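Local coordinates for protein putative citrate lyase (Ralstonia eutropha, PDB 3QQW) that probably acts as a magnesium-dependent TIM-barrel lyase of the HpcH/HpaI aldolase/citrate lyase family, perhaps cleaving (S)-citramalyl-CoA, at residues D50-E56 / R84-H90; I75-V81 / G107-L112. All coordinates share one frame; numbering follows the deposited sequence.

Contact 1. Residues D50-E56 / R84-H90; sequences DVTCDCE and RAGARIH
Arg88 lies beside Asp54 across two neighbouring parallel strands of the TIM barrel, 50-54 and 85-88, both side chains pointing the same way. From its CB, 3.9 Å from Thr52 CG2, the arginine chain runs out with CG anti to the backbone N (chi1 170°), which lays CG and CD along Glu56 CB. A bend at chi3 then turns the guanidinium edge to the aspartate: NE bonds Asp54 OD1 at 3.0 Å and NH2 bonds Asp54 OD2 at 2.8 Å, a side-on grip with the two planes 37° apart and OD1 met from above the carboxylate plane. Glu56 OE1 comes instead over one guanidinium face, 3.2 Å from Arg88 NH1, and interacts by charge alone; OE2 of this poorly ordered glutamate pairs with Lys119. At the N-terminal end Arg84 grips Asp50 side-on too, NE to OD1 at 2.7 Å and NH2 to OD2 at 2.8 Å; OD2 also forms a salt bridge with Arg251. Between the two salt bridges run regular parallel-strand bonds, such as Cys53 N to Gly86 O at 2.8 Å. Beyond the strands, Glu56 CA sits over the His90 ring in a CH-pi contact. Glu56 lies near Glu153 and Asp179, predicted to bind magnesium. The two-nitrogen grip of Asp54 restricts rotation of the Arg88 guanidinium, consistent with a group held ready for its predicted role in substrate binding.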
loop_
_atom_site.group_PDB
_atom_site.type_symbol
_atom_site.label_atom_id
_atom_site.label_comp_id
_atom_site.label_asym_id
_atom_site.label_seq_id
_atom_site.Cartn_x
_atom_site.Cartn_y
_atom_site.Cartn_z
ATOM N N ASP C 50 19.335 -21.406 10.821
ATOM C CA ASP C 50 20.146 -20.604 11.706
ATOM C C ASP C 50 19.589 -20.710 13.125
ATOM O O ASP C 50 18.428 -21.037 13.305
ATOM C CB ASP C 50 20.171 -19.146 11.248
ATOM C CG ASP C 50 20.973 -18.876 10.000
ATOM O OD1 ASP C 50 21.898 -19.683 9.691
ATOM O OD2 ASP C 50 20.736 -17.828 9.368
ATOM N N VAL C 51 20.415 -20.431 14.134
ATOM C CA VAL C 51 19.963 -20.456 15.521
ATOM C C VAL C 51 20.032 -19.040 16.065
ATOM O O VAL C 51 21.070 -18.397 15.979
ATOM C CB VAL C 51 20.790 -21.446 16.368
ATOM C CG1 VAL C 51 20.398 -21.384 17.837
ATOM C CG2 VAL C 51 20.641 -22.861 15.841
ATOM N N THR C 52 18.939 -18.549 16.628
ATOM C CA THR C 52 18.957 -17.266 17.304
ATOM C C THR C 52 18.912 -17.520 18.796
ATOM O O THR C 52 17.959 -18.110 19.305
ATOM C CB THR C 52 17.838 -16.298 16.840
ATOM O OG1 THR C 52 17.894 -16.181 15.427
ATOM C CG2 THR C 52 17.995 -14.914 17.443
ATOM N N CYS C 53 19.966 -17.106 19.484
ATOM C CA CYS C 53 20.051 -17.169 20.942
ATOM C C CYS C 53 19.296 -15.989 21.438
ATOM O O CYS C 53 19.657 -14.837 21.170
ATOM C CB CYS C 53 21.498 -17.171 21.416
ATOM S SG CYS C 53 22.514 -18.427 20.624
ATOM N N ASP C 54 18.142 -16.272 21.982
ATOM C CA ASP C 54 17.228 -15.242 22.396
ATOM C C ASP C 54 17.620 -14.621 23.743
ATOM O O ASP C 54 17.622 -15.321 24.723
ATOM C CB ASP C 54 15.819 -15.823 22.443
ATOM C CG ASP C 54 14.743 -14.769 22.299
ATOM O OD1 ASP C 54 15.077 -13.556 22.382
ATOM O OD2 ASP C 54 13.573 -15.145 22.111
ATOM N N CYS C 55 17.963 -13.321 23.778
ATOM C CA CYS C 55 18.260 -12.580 25.019
ATOM C C CYS C 55 16.992 -11.930 25.444
ATOM O O CYS C 55 16.537 -12.181 26.562
ATOM C CB CYS C 55 19.379 -11.553 24.844
ATOM S SG CYS C 55 21.036 -12.270 24.765
ATOM N N GLU C 56 16.370 -11.181 24.487
ATOM C CA GLU C 56 15.109 -10.445 24.567
ATOM C C GLU C 56 14.050 -11.185 25.383
ATOM O O GLU C 56 13.561 -10.625 26.373
ATOM C CB GLU C 56 14.564 -10.147 23.160
ATOM C CG GLU C 56 13.777 -8.855 23.102
ATOM C CD GLU C 56 12.361 -8.929 22.567
ATOM O OE1 GLU C 56 12.116 -9.670 21.584
ATOM O OE2 GLU C 56 11.506 -8.181 23.094
ATOM N N ARG C 84 26.470 -20.561 12.666
ATOM C CA ARG C 84 25.171 -20.080 12.170
ATOM C C ARG C 84 24.241 -19.835 13.328
ATOM O O ARG C 84 23.039 -20.160 13.291
ATOM C CB ARG C 84 24.569 -21.083 11.133
ATOM C CG ARG C 84 25.233 -21.011 9.726
ATOM C CD ARG C 84 25.516 -19.604 9.166
ATOM N NE ARG C 84 24.346 -18.703 9.214
ATOM C CZ ARG C 84 24.411 -17.373 9.124
ATOM N NH1 ARG C 84 25.579 -16.767 8.972
ATOM N NH2 ARG C 84 23.306 -16.638 9.200
ATOM N N ALA C 85 24.818 -19.216 14.347
ATOM C CA ALA C 85 24.178 -18.857 15.592
ATOM C C ALA C 85 24.298 -17.342 15.811
ATOM O O ALA C 85 25.403 -16.804 15.900
ATOM C CB ALA C 85 24.827 -19.627 16.734
ATOM N N GLY C 86 23.150 -16.666 15.789
ATOM C CA GLY C 86 23.034 -15.231 16.026
ATOM C C GLY C 86 22.386 -14.989 17.375
ATOM O O GLY C 86 22.089 -15.941 18.106
ATOM N N ALA C 87 22.143 -13.729 17.719
ATOM C CA ALA C 87 21.519 -13.408 18.997
ATOM C C ALA C 87 20.496 -12.311 18.868
ATOM O O ALA C 87 20.711 -11.353 18.139
ATOM C CB ALA C 87 22.576 -12.999 20.013
ATOM N N ARG C 88 19.395 -12.424 19.598
ATOM C CA ARG C 88 18.415 -11.349 19.654
ATOM C C ARG C 88 18.692 -10.607 20.936
ATOM O O ARG C 88 18.571 -11.179 22.008
ATOM C CB ARG C 88 16.939 -11.823 19.561
ATOM C CG ARG C 88 15.998 -10.655 19.869
ATOM C CD ARG C 88 14.547 -10.781 19.499
ATOM N NE ARG C 88 13.888 -11.933 20.102
ATOM C CZ ARG C 88 12.635 -12.306 19.830
ATOM N NH1 ARG C 88 11.875 -11.574 19.017
ATOM N NH2 ARG C 88 12.121 -13.396 20.398
ATOM N N ILE C 89 19.077 -9.340 20.824
ATOM C CA ILE C 89 19.337 -8.460 21.949
ATOM C C ILE C 89 18.008 -7.825 22.355
ATOM O O ILE C 89 17.017 -8.027 21.684
ATOM C CB ILE C 89 20.425 -7.411 21.521
ATOM C CG1 ILE C 89 19.888 -6.452 20.390
ATOM C CG2 ILE C 89 21.729 -8.153 21.091
ATOM C CD1 ILE C 89 20.724 -5.218 20.087
ATOM N N HIS C 90 17.988 -7.045 23.416
ATOM C CA HIS C 90 16.819 -6.315 23.884
ATOM C C HIS C 90 16.508 -5.121 22.941
ATOM O O HIS C 90 17.368 -4.697 22.171
ATOM C CB HIS C 90 17.056 -5.835 25.336
ATOM C CG HIS C 90 17.018 -6.961 26.336
ATOM N ND1 HIS C 90 18.164 -7.695 26.657
ATOM C CD2 HIS C 90 15.972 -7.478 27.019
ATOM C CE1 HIS C 90 17.777 -8.595 27.542
ATOM N NE2 HIS C 90 16.467 -8.493 27.797
#

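Contact 2. Residues I75-V81 / G107-L112; sequences IASDRNV and GAGGRL
Asn80 O is gripped by two nitrogens of one side chain, Arg111 NE at 3.2 Å and Arg111 NH2 at 2.8 Å. Asn80 closes the type I turn Ser77-Asn80 after helix 64-76 and is also the centre of an inverse gamma turn; the arginine closes the type I' turn Ala108-Arg111 after helix 97-107. The contact thus joins two helix-to-strand loops of the TIM barrel. The oxygen lies in the guanidinium plane; NE approaches in the carbonyl plane, NH2 tilted from it, and the NH2 bond is the straighter at 159°. Arg111 is bent at chi3 (69°), which brings NE and NH2 round to the carbonyl after CD has passed 3.8 Å from both Ile75 O and Ala76 O. Asn80 itself, with CG anti to its backbone N, sends its amide past the arginine in the opposite direction, the two planes 27° apart and ND2 over one guanidinium face. That ND2 reaches back to a lone pair of Ile75 O at 2.6 Å, tying the turn to the last turn of helix 64-76. Beside these polar groups, Ile75 CG2 packs on Ala108 CB, and Ala76 CB rests near Gly107 O and the backbone of Ala108. Gly109 and Gly110 both have positive phi, as the type I' turn requires. Ile75 CD1 meets Leu112 CD1 at 3.7 Å, and one water accepts from Asn80 ND2 while donating to Arg111 O at 2.6 Å.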
loop_
_atom_site.group_PDB
_atom_site.type_symbol
_atom_site.label_atom_id
_atom_site.label_comp_id
_atom_site.label_asym_id
_atom_site.label_seq_id
_atom_site.Cartn_x
_atom_site.Cartn_y
_atom_site.Cartn_z
ATOM N N ILE C 75 27.972 -19.211 21.673
ATOM C CA ILE C 75 28.261 -18.846 20.279
ATOM C C ILE C 75 29.790 -19.025 19.998
ATOM O O ILE C 75 30.153 -19.502 18.933
ATOM C CB ILE C 75 27.717 -17.414 19.939
ATOM C CG1 ILE C 75 26.166 -17.415 19.923
ATOM C CG2 ILE C 75 28.262 -16.897 18.602
ATOM C CD1 ILE C 75 25.489 -16.047 19.672
ATOM N N ALA C 76 30.646 -18.674 20.954
ATOM C CA ALA C 76 32.097 -18.794 20.824
ATOM C C ALA C 76 32.577 -20.238 20.921
ATOM O O ALA C 76 33.651 -20.544 20.419
ATOM C CB ALA C 76 32.785 -17.971 21.911
ATOM N N SER C 77 31.809 -21.109 21.586
ATOM C CA SER C 77 32.205 -22.483 21.891
ATOM C C SER C 77 32.325 -23.380 20.670
ATOM O O SER C 77 31.768 -23.085 19.619
ATOM C CB SER C 77 31.244 -23.117 22.897
ATOM O OG SER C 77 30.016 -23.443 22.276
ATOM N N ASP C 78 33.045 -24.497 20.850
ATOM C CA ASP C 78 33.286 -25.575 19.888
ATOM C C ASP C 78 31.970 -26.273 19.517
ATOM O O ASP C 78 31.873 -26.867 18.431
ATOM C CB ASP C 78 34.293 -26.571 20.474
ATOM C CG ASP C 78 35.685 -25.982 20.664
ATOM O OD1 ASP C 78 36.061 -25.084 19.876
ATOM O OD2 ASP C 78 36.414 -26.446 21.582
ATOM N N ARG C 79 30.965 -26.184 20.417
ATOM C CA ARG C 79 29.608 -26.714 20.241
ATOM C C ARG C 79 28.950 -26.040 19.031
ATOM O O ARG C 79 28.149 -26.667 18.339
ATOM C CB ARG C 79 28.782 -26.456 21.515
ATOM C CG ARG C 79 27.402 -27.095 21.525
ATOM C CD ARG C 79 27.372 -28.163 22.570
ATOM N NE ARG C 79 26.089 -28.865 22.608
ATOM C CZ ARG C 79 25.330 -28.938 23.690
ATOM N NH1 ARG C 79 25.684 -28.304 24.803
ATOM N NH2 ARG C 79 24.207 -29.631 23.670
ATOM N N ASN C 80 29.301 -24.760 18.787
ATOM C CA ASN C 80 28.811 -23.995 17.657
ATOM C C ASN C 80 29.703 -24.356 16.486
ATOM O O ASN C 80 30.700 -23.685 16.220
ATOM C CB ASN C 80 28.775 -22.483 17.974
ATOM C CG ASN C 80 28.406 -21.619 16.806
ATOM O OD1 ASN C 80 27.949 -22.114 15.780
ATOM N ND2 ASN C 80 28.667 -20.315 16.904
ATOM N N VAL C 81 29.353 -25.448 15.805
ATOM C CA VAL C 81 30.126 -26.012 14.708
ATOM C C VAL C 81 29.986 -25.203 13.408
ATOM O O VAL C 81 30.986 -24.907 12.770
ATOM C CB VAL C 81 29.740 -27.501 14.491
ATOM C CG1 VAL C 81 30.445 -28.077 13.271
ATOM C CG2 VAL C 81 30.057 -28.330 15.734
ATOM N N GLY C 107 32.387 -11.202 23.070
ATOM C CA GLY C 107 32.464 -12.570 23.537
ATOM C C GLY C 107 32.342 -13.675 22.521
ATOM O O GLY C 107 32.837 -14.775 22.771
ATOM N N ALA C 108 31.685 -13.421 21.382
ATOM C CA ALA C 108 31.386 -14.467 20.400
ATOM C C ALA C 108 32.596 -15.106 19.708
ATOM O O ALA C 108 32.392 -15.975 18.857
ATOM C CB ALA C 108 30.443 -13.924 19.348
ATOM N N GLY C 109 33.823 -14.685 20.046
ATOM C CA GLY C 109 35.048 -15.189 19.427
ATOM C C GLY C 109 35.060 -15.090 17.909
ATOM O O GLY C 109 35.665 -15.944 17.241
ATOM N N GLY C 110 34.363 -14.070 17.371
ATOM C CA GLY C 110 34.244 -13.809 15.936
ATOM C C GLY C 110 33.308 -14.749 15.185
ATOM O O GLY C 110 33.276 -14.749 13.953
ATOM N N ARG C 111 32.544 -15.560 15.918
ATOM C CA ARG C 111 31.645 -16.542 15.321
ATOM C C ARG C 111 30.201 -16.028 15.199
ATOM O O ARG C 111 29.403 -16.683 14.538
ATOM C CB ARG C 111 31.694 -17.867 16.100
ATOM C CG ARG C 111 33.098 -18.531 16.062
ATOM C CD ARG C 111 33.144 -19.929 16.676
ATOM N NE ARG C 111 32.460 -21.010 15.960
ATOM C CZ ARG C 111 32.315 -21.135 14.635
ATOM N NH1 ARG C 111 32.765 -20.189 13.813
ATOM N NH2 ARG C 111 31.709 -22.197 14.126
ATOM N N LEU C 112 29.884 -14.839 15.759
ATOM C CA LEU C 112 28.540 -14.252 15.728
ATOM C C LEU C 112 28.042 -14.083 14.299
ATOM O O LEU C 112 28.682 -13.399 13.503
ATOM C CB LEU C 112 28.530 -12.921 16.478
ATOM C CG LEU C 112 27.163 -12.229 16.705
ATOM C CD1 LEU C 112 26.200 -13.086 17.532
ATOM C CD2 LEU C 112 27.375 -10.906 17.363
HETATM O O HOH W 1 27.549 -18.274 15.289
#

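How the contacts relate
From the N terminus the chain runs along strand 49-54, through helix 64-76 and the loop 77-84, and into strand 85-88, where contact 1 closes a beta-alpha-beta crossover. Contact 2 opens at the end of that helix and closes only after strand 85-88 and helix 97-107, in the loop leading to strand 115-117. The two closures therefore cross, their segments alternating along the chain. Contact 1 joins barrel strands, whereas contact 2 joins the C-terminal ends of two outer helices and the loops that follow them. Ile75 links the layers: its CD1 packs 3.7 Å from Gly86 O and its CG1 touches Cys53 SG, while Asn80 ND2 lies against Ala85 CB.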